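Local coordinates for protein aminomethyltransferase (Bartonella henselae, PDB 3GIR) that belongs to the aminomethyltransferase family, with a folate-binding-type domain followed by a C-terminal barrel domain, at residues V65-F79 / V243-E257. Sequence-based numbering, arbitrary orientation. Where two conformers were deposited one is given.
With NA (sodium ion), chain B.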
loop_
_atom_site.group_PDB
_atom_site.type_symbol
_atom_site.label_atom_id
_atom_site.label_comp_id
_atom_site.label_asym_id
_atom_site.label_seq_id
_atom_site.Cartn_x
_atom_site.Cartn_y
_atom_site.Cartn_z
ATOM N N VAL A 65 -14.781 13.783 -0.220
ATOM C CA VAL A 65 -14.314 12.416 0.004
ATOM C C VAL A 65 -15.204 11.372 -0.696
ATOM O O VAL A 65 -14.681 10.378 -1.263
ATOM C CB VAL A 65 -14.044 12.171 1.542
ATOM C CG1 VAL A 65 -15.372 12.124 2.370
ATOM C CG2 VAL A 65 -13.168 10.946 1.741
ATOM N N LEU A 66 -16.521 11.551 -0.678
ATOM C CA LEU A 66 -17.421 10.614 -1.329
ATOM C C LEU A 66 -17.272 10.602 -2.861
ATOM O O LEU A 66 -17.061 9.508 -3.455
ATOM C CB LEU A 66 -18.867 10.890 -0.903
ATOM C CG LEU A 66 -19.202 10.845 0.578
ATOM C CD1 LEU A 66 -20.694 11.299 0.803
ATOM C CD2 LEU A 66 -18.928 9.454 1.151
ATOM N N LYS A 67 -17.378 11.758 -3.487
ATOM C CA LYS A 67 -17.360 11.865 -4.934
ATOM C C LYS A 67 -15.945 11.592 -5.493
ATOM O O LYS A 67 -15.795 11.096 -6.605
ATOM C CB LYS A 67 -17.949 13.159 -5.465
ATOM C CG LYS A 67 -19.495 13.242 -5.339
ATOM C CD LYS A 67 -20.009 14.542 -5.814
ATOM C CE LYS A 67 -21.553 14.559 -5.708
ATOM N NZ LYS A 67 -22.015 16.002 -5.755
ATOM N N GLU A 68 -14.909 11.844 -4.729
ATOM C CA GLU A 68 -13.539 11.550 -5.173
ATOM C C GLU A 68 -13.357 10.028 -5.262
ATOM O O GLU A 68 -12.795 9.463 -6.207
ATOM C CB GLU A 68 -12.490 12.151 -4.178
ATOM C CG GLU A 68 -12.344 13.653 -4.230
ATOM C CD GLU A 68 -11.622 14.258 -3.005
ATOM O OE1 GLU A 68 -10.649 13.687 -2.510
ATOM O OE2 GLU A 68 -12.020 15.334 -2.556
ATOM N N HIS A 69 -13.839 9.337 -4.220
ATOM C CA HIS A 69 -13.865 7.879 -4.233
ATOM C C HIS A 69 -14.607 7.328 -5.431
ATOM O O HIS A 69 -14.098 6.487 -6.230
ATOM C CB HIS A 69 -14.437 7.379 -2.894
ATOM C CG HIS A 69 -14.515 5.882 -2.780
ATOM N ND1 HIS A 69 -13.792 5.168 -1.849
ATOM C CD2 HIS A 69 -15.250 4.978 -3.478
ATOM C CE1 HIS A 69 -14.071 3.882 -1.988
ATOM N NE2 HIS A 69 -14.941 3.731 -2.985
ATOM N N LEU A 70 -15.868 7.762 -5.570
ATOM C CA LEU A 70 -16.701 7.293 -6.662
ATOM C C LEU A 70 -16.106 7.663 -8.009
ATOM O O LEU A 70 -16.146 6.834 -8.919
ATOM C CB LEU A 70 -18.148 7.786 -6.495
ATOM C CG LEU A 70 -18.894 7.259 -5.259
ATOM C CD1 LEU A 70 -20.214 8.115 -5.041
ATOM C CD2 LEU A 70 -19.162 5.764 -5.267
ATOM N N HIS A 71 -15.511 8.842 -8.108
ATOM C CA HIS A 71 -14.843 9.264 -9.339
ATOM C C HIS A 71 -13.759 8.301 -9.800
ATOM O O HIS A 71 -13.648 7.963 -10.996
ATOM C CB HIS A 71 -14.327 10.712 -9.242
ATOM C CG HIS A 71 -13.684 11.172 -10.515
ATOM N ND1 HIS A 71 -14.412 11.768 -11.525
ATOM C CD2 HIS A 71 -12.409 11.071 -10.961
ATOM C CE1 HIS A 71 -13.586 12.051 -12.527
ATOM N NE2 HIS A 71 -12.374 11.618 -12.226
ATOM N N THR A 72 -12.973 7.789 -8.847
ATOM C CA THR A 72 -11.878 6.893 -9.137
ATOM C C THR A 72 -12.385 5.592 -9.700
ATOM O O THR A 72 -11.800 5.028 -10.614
ATOM C CB THR A 72 -10.964 6.662 -7.876
ATOM O OG1 THR A 72 -10.487 7.928 -7.377
ATOM C CG2 THR A 72 -9.792 5.782 -8.135
ATOM N N ARG A 73 -13.498 5.110 -9.155
ATOM C CA ARG A 73 -14.036 3.828 -9.612
ATOM C C ARG A 73 -14.765 3.947 -10.974
ATOM O O ARG A 73 -14.949 2.917 -11.643
ATOM C CB ARG A 73 -14.911 3.204 -8.569
ATOM C CG ARG A 73 -14.166 2.749 -7.295
ATOM C CD ARG A 73 -14.583 1.386 -6.805
ATOM N NE ARG A 73 -14.090 1.059 -5.495
ATOM C CZ ARG A 73 -12.847 0.665 -5.239
ATOM N NH1 ARG A 73 -11.983 0.474 -6.212
ATOM N NH2 ARG A 73 -12.464 0.492 -4.001
ATOM N N ALA A 74 -15.198 5.144 -11.323
ATOM C CA ALA A 74 -15.957 5.397 -12.581
ATOM C C ALA A 74 -15.130 5.969 -13.724
ATOM O O ALA A 74 -15.516 5.815 -14.912
ATOM C CB ALA A 74 -17.152 6.289 -12.256
ATOM N N HIS A 75 -13.993 6.611 -13.403
ATOM C CA HIS A 75 -13.270 7.471 -14.322
ATOM C C HIS A 75 -11.756 7.306 -14.104
ATOM O O HIS A 75 -11.247 6.209 -14.214
ATOM C CB HIS A 75 -13.738 8.948 -14.217
ATOM C CG HIS A 75 -15.165 9.144 -14.603
ATOM N ND1 HIS A 75 -15.626 8.923 -15.896
ATOM C CD2 HIS A 75 -16.247 9.454 -13.852
ATOM C CE1 HIS A 75 -16.940 9.091 -15.908
ATOM N NE2 HIS A 75 -17.346 9.406 -14.682
ATOM N N ALA A 76 -11.053 8.379 -13.731
ATOM C CA ALA A 76 -9.625 8.287 -13.434
ATOM C C ALA A 76 -9.312 9.315 -12.336
ATOM O O ALA A 76 -9.654 10.494 -12.437
ATOM C CB ALA A 76 -8.800 8.576 -14.678
ATOM N N GLY A 77 -8.734 8.833 -11.242
ATOM C CA GLY A 77 -8.333 9.683 -10.140
ATOM C C GLY A 77 -6.828 9.839 -10.142
ATOM O O GLY A 77 -6.093 8.907 -10.409
ATOM N N LEU A 78 -6.390 11.046 -9.873
ATOM C CA LEU A 78 -4.975 11.401 -9.794
ATOM C C LEU A 78 -4.643 11.653 -8.315
ATOM O O LEU A 78 -5.273 12.459 -7.621
ATOM C CB LEU A 78 -4.675 12.683 -10.608
ATOM C CG LEU A 78 -3.180 13.028 -10.740
ATOM C CD1 LEU A 78 -2.367 11.939 -11.523
ATOM C CD2 LEU A 78 -3.070 14.471 -11.423
ATOM N N PHE A 79 -3.637 10.949 -7.830
ATOM C CA PHE A 79 -3.208 10.989 -6.445
ATOM C C PHE A 79 -1.751 11.424 -6.389
ATOM O O PHE A 79 -0.895 10.822 -7.028
ATOM C CB PHE A 79 -3.294 9.604 -5.772
ATOM C CG PHE A 79 -4.634 8.921 -5.827
ATOM C CD1 PHE A 79 -5.377 8.729 -4.672
ATOM C CD2 PHE A 79 -5.116 8.415 -7.032
ATOM C CE1 PHE A 79 -6.606 8.067 -4.722
ATOM C CE2 PHE A 79 -6.355 7.808 -7.057
ATOM C CZ PHE A 79 -7.089 7.654 -5.908
ATOM N N VAL A 243 -10.170 13.219 -15.437
ATOM C CA VAL A 243 -9.235 13.173 -14.297
ATOM C C VAL A 243 -9.586 14.249 -13.266
ATOM O O VAL A 243 -9.792 15.417 -13.593
ATOM C CB VAL A 243 -7.800 13.399 -14.775
ATOM C CG1 VAL A 243 -6.770 13.345 -13.665
ATOM C CG2 VAL A 243 -7.397 12.296 -15.785
ATOM N N GLU A 244 -9.627 13.807 -12.003
ATOM C CA GLU A 244 -9.674 14.732 -10.874
ATOM C C GLU A 244 -8.646 14.336 -9.862
ATOM O O GLU A 244 -8.338 13.156 -9.719
ATOM C CB GLU A 244 -11.044 14.718 -10.217
ATOM C CG GLU A 244 -12.232 15.069 -11.153
ATOM C CD GLU A 244 -12.296 16.559 -11.556
ATOM O OE1 GLU A 244 -11.566 17.407 -11.029
ATOM O OE2 GLU A 244 -13.100 16.915 -12.457
ATOM N N TRP A 245 -8.187 15.293 -9.074
ATOM C CA TRP A 245 -7.388 14.989 -7.886
ATOM C C TRP A 245 -8.245 14.277 -6.809
ATOM O O TRP A 245 -9.448 14.584 -6.635
ATOM C CB TRP A 245 -6.935 16.256 -7.212
ATOM C CG TRP A 245 -5.787 17.014 -7.789
ATOM C CD1 TRP A 245 -5.868 18.318 -8.222
ATOM C CD2 TRP A 245 -4.421 16.618 -7.938
ATOM N NE1 TRP A 245 -4.653 18.744 -8.634
ATOM C CE2 TRP A 245 -3.728 17.730 -8.472
ATOM C CE3 TRP A 245 -3.714 15.458 -7.689
ATOM C CZ2 TRP A 245 -2.350 17.711 -8.727
ATOM C CZ3 TRP A 245 -2.378 15.420 -7.971
ATOM C CH2 TRP A 245 -1.689 16.556 -8.495
ATOM N N VAL A 246 -7.622 13.254 -6.195
ATOM C CA VAL A 246 -8.229 12.492 -5.125
ATOM C C VAL A 246 -7.333 12.666 -3.875
ATOM O O VAL A 246 -6.118 12.482 -3.942
ATOM C CB VAL A 246 -8.399 11.065 -5.565
ATOM C CG1 VAL A 246 -9.077 10.250 -4.452
ATOM C CG2 VAL A 246 -9.258 11.053 -6.808
ATOM N N GLY A 247 -7.934 12.948 -2.735
ATOM C CA GLY A 247 -7.254 13.162 -1.470
ATOM C C GLY A 247 -7.025 11.901 -0.677
ATOM O O GLY A 247 -7.484 10.815 -1.042
ATOM N N LEU A 248 -6.274 12.038 0.401
ATOM C CA LEU A 248 -5.926 10.871 1.228
ATOM C C LEU A 248 -7.121 10.187 1.839
ATOM O O LEU A 248 -7.068 8.954 2.063
ATOM C CB LEU A 248 -4.962 11.320 2.345
ATOM C CG LEU A 248 -3.480 11.412 1.951
ATOM C CD1 LEU A 248 -2.719 11.446 3.295
ATOM C CD2 LEU A 248 -2.751 10.458 0.838
ATOM N N ALA A 249 -8.204 10.930 2.157
ATOM C CA ALA A 249 -9.400 10.297 2.742
ATOM C C ALA A 249 -10.009 9.277 1.792
ATOM O O ALA A 249 -10.256 8.135 2.188
ATOM C CB ALA A 249 -10.412 11.303 3.313
ATOM N N ALA A 250 -10.162 9.680 0.541
ATOM C CA ALA A 250 -10.677 8.789 -0.460
ATOM C C ALA A 250 -9.661 7.706 -0.800
ATOM O O ALA A 250 -10.046 6.587 -1.137
ATOM C CB ALA A 250 -11.136 9.585 -1.712
ATOM N N ARG A 251 -8.360 8.062 -0.845
ATOM C CA ARG A 251 -7.342 7.015 -1.000
ATOM C C ARG A 251 -7.540 5.895 0.033
ATOM O O ARG A 251 -7.413 4.713 -0.273
ATOM C CB ARG A 251 -5.937 7.591 -0.909
ATOM C CG ARG A 251 -4.810 6.619 -0.862
ATOM C CD ARG A 251 -3.526 7.313 -1.068
ATOM N NE ARG A 251 -2.319 6.603 -0.655
ATOM C CZ ARG A 251 -1.574 5.873 -1.459
ATOM N NH1 ARG A 251 -1.944 5.657 -2.705
ATOM N NH2 ARG A 251 -0.436 5.343 -0.980
ATOM N N ASP A 252 -7.781 6.305 1.271
ATOM C CA ASP A 252 -8.028 5.336 2.327
ATOM C C ASP A 252 -9.311 4.481 2.138
ATOM O O ASP A 252 -9.259 3.286 2.368
ATOM C CB ASP A 252 -8.036 6.064 3.714
ATOM C CG ASP A 252 -7.828 5.084 4.849
ATOM O OD1 ASP A 252 -6.821 4.351 4.832
ATOM O OD2 ASP A 252 -8.776 4.969 5.678
ATOM N N SER A 253 -10.442 5.071 1.749
ATOM C CA SER A 253 -11.662 4.327 1.547
ATOM C C SER A 253 -11.520 3.375 0.375
ATOM O O SER A 253 -12.015 2.203 0.379
ATOM C CB SER A 253 -12.899 5.220 1.435
ATOM O OG SER A 253 -12.744 6.243 0.452
ATOM N N LEU A 254 -10.802 3.824 -0.656
ATOM C CA LEU A 254 -10.562 2.938 -1.785
ATOM C C LEU A 254 -9.768 1.719 -1.402
ATOM O O LEU A 254 -10.128 0.566 -1.811
ATOM C CB LEU A 254 -9.918 3.671 -2.970
ATOM C CG LEU A 254 -10.775 4.721 -3.661
ATOM C CD1 LEU A 254 -9.836 5.708 -4.373
ATOM C CD2 LEU A 254 -11.805 4.128 -4.683
ATOM N N ARG A 255 -8.609 1.919 -0.788
ATOM C CA ARG A 255 -7.773 0.825 -0.429
ATOM C C ARG A 255 -8.444 -0.125 0.557
ATOM O O ARG A 255 -8.220 -1.339 0.482
ATOM C CB ARG A 255 -6.396 1.293 0.063
ATOM C CG ARG A 255 -6.375 1.990 1.437
ATOM C CD ARG A 255 -6.147 0.985 2.484
ATOM N NE ARG A 255 -6.323 1.609 3.788
ATOM C CZ ARG A 255 -6.264 0.987 4.970
ATOM N NH1 ARG A 255 -6.007 -0.295 5.094
ATOM N NH2 ARG A 255 -6.432 1.740 6.062
ATOM N N LEU A 256 -9.201 0.416 1.486
ATOM C CA LEU A 256 -9.872 -0.408 2.491
ATOM C C LEU A 256 -10.966 -1.267 1.882
ATOM O O LEU A 256 -11.027 -2.479 2.137
ATOM C CB LEU A 256 -10.366 0.497 3.624
ATOM C CG LEU A 256 -11.107 -0.136 4.813
ATOM C CD1 LEU A 256 -10.336 -1.381 5.307
ATOM C CD2 LEU A 256 -11.425 0.932 5.886
ATOM N N GLU A 257 -11.755 -0.711 0.983
ATOM C CA GLU A 257 -12.695 -1.544 0.123
ATOM C C GLU A 257 -11.983 -2.679 -0.614
ATOM O O GLU A 257 -12.511 -3.764 -0.790
ATOM C CB GLU A 257 -13.450 -0.667 -0.862
ATOM C CG GLU A 257 -14.559 0.088 -0.287
ATOM C CD GLU A 257 -15.348 0.839 -1.332
ATOM O OE1 GLU A 257 -14.824 0.969 -2.466
ATOM O OE2 GLU A 257 -16.464 1.325 -1.034
HETATM NA NA NA B . -9.725 17.085 -15.269
HETATM O O HOH W 1 -14.805 7.955 0.310
HETATM O O HOH W 2 -10.435 12.512 -0.057
HETATM O O HOH W 3 -12.198 16.964 -15.116
HETATM O O HOH W 4 -10.045 18.676 -13.530
HETATM O O HOH W 5 -10.256 18.922 -16.888
#
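L254 CD2 sits over the centre of one face of the H69 ring, 3.5 Å from the ring centroid, and also covers a face of the R73 guanidinium. E257 OE1 lies at the edge of both groups. V246 CB covers a face of the F79 ring, with T72 CG2 at its edge. H71 lies between E244 CG and H75 CB, with A76 O at its edge; its NE2 bonds R242 O. L78 CD2 covers one face of W245. E257 OE1 takes R73 NE and NH2 side-on, with NH2 at 2.9 Å, in a salt bridge whose two planes are only 17° apart. H69 NE2 adds a weak bond to this oxygen. With CG anti to the backbone N (chi1 -180°), H69 reaches in among A250, S253, L254 and E257, and its ND1 is hydrogen-bonded to S253 OG at 2.7 Å. Strand 243-245, outermost in the mixed sheet, pairs in parallel with 76-79 through L78 N to E244 O and V246 N to L78 O, both 2.9 Å. V243 O also binds sodium, with L238 and D240. Helices 65-74 and 248-257 pack 8.5 Å apart at 53°. E68 OE1 accepts N-cap G247 N (2.8 Å). R73 NH1 bridges to E218, so two acids fix the guanidinium and probably share its charge.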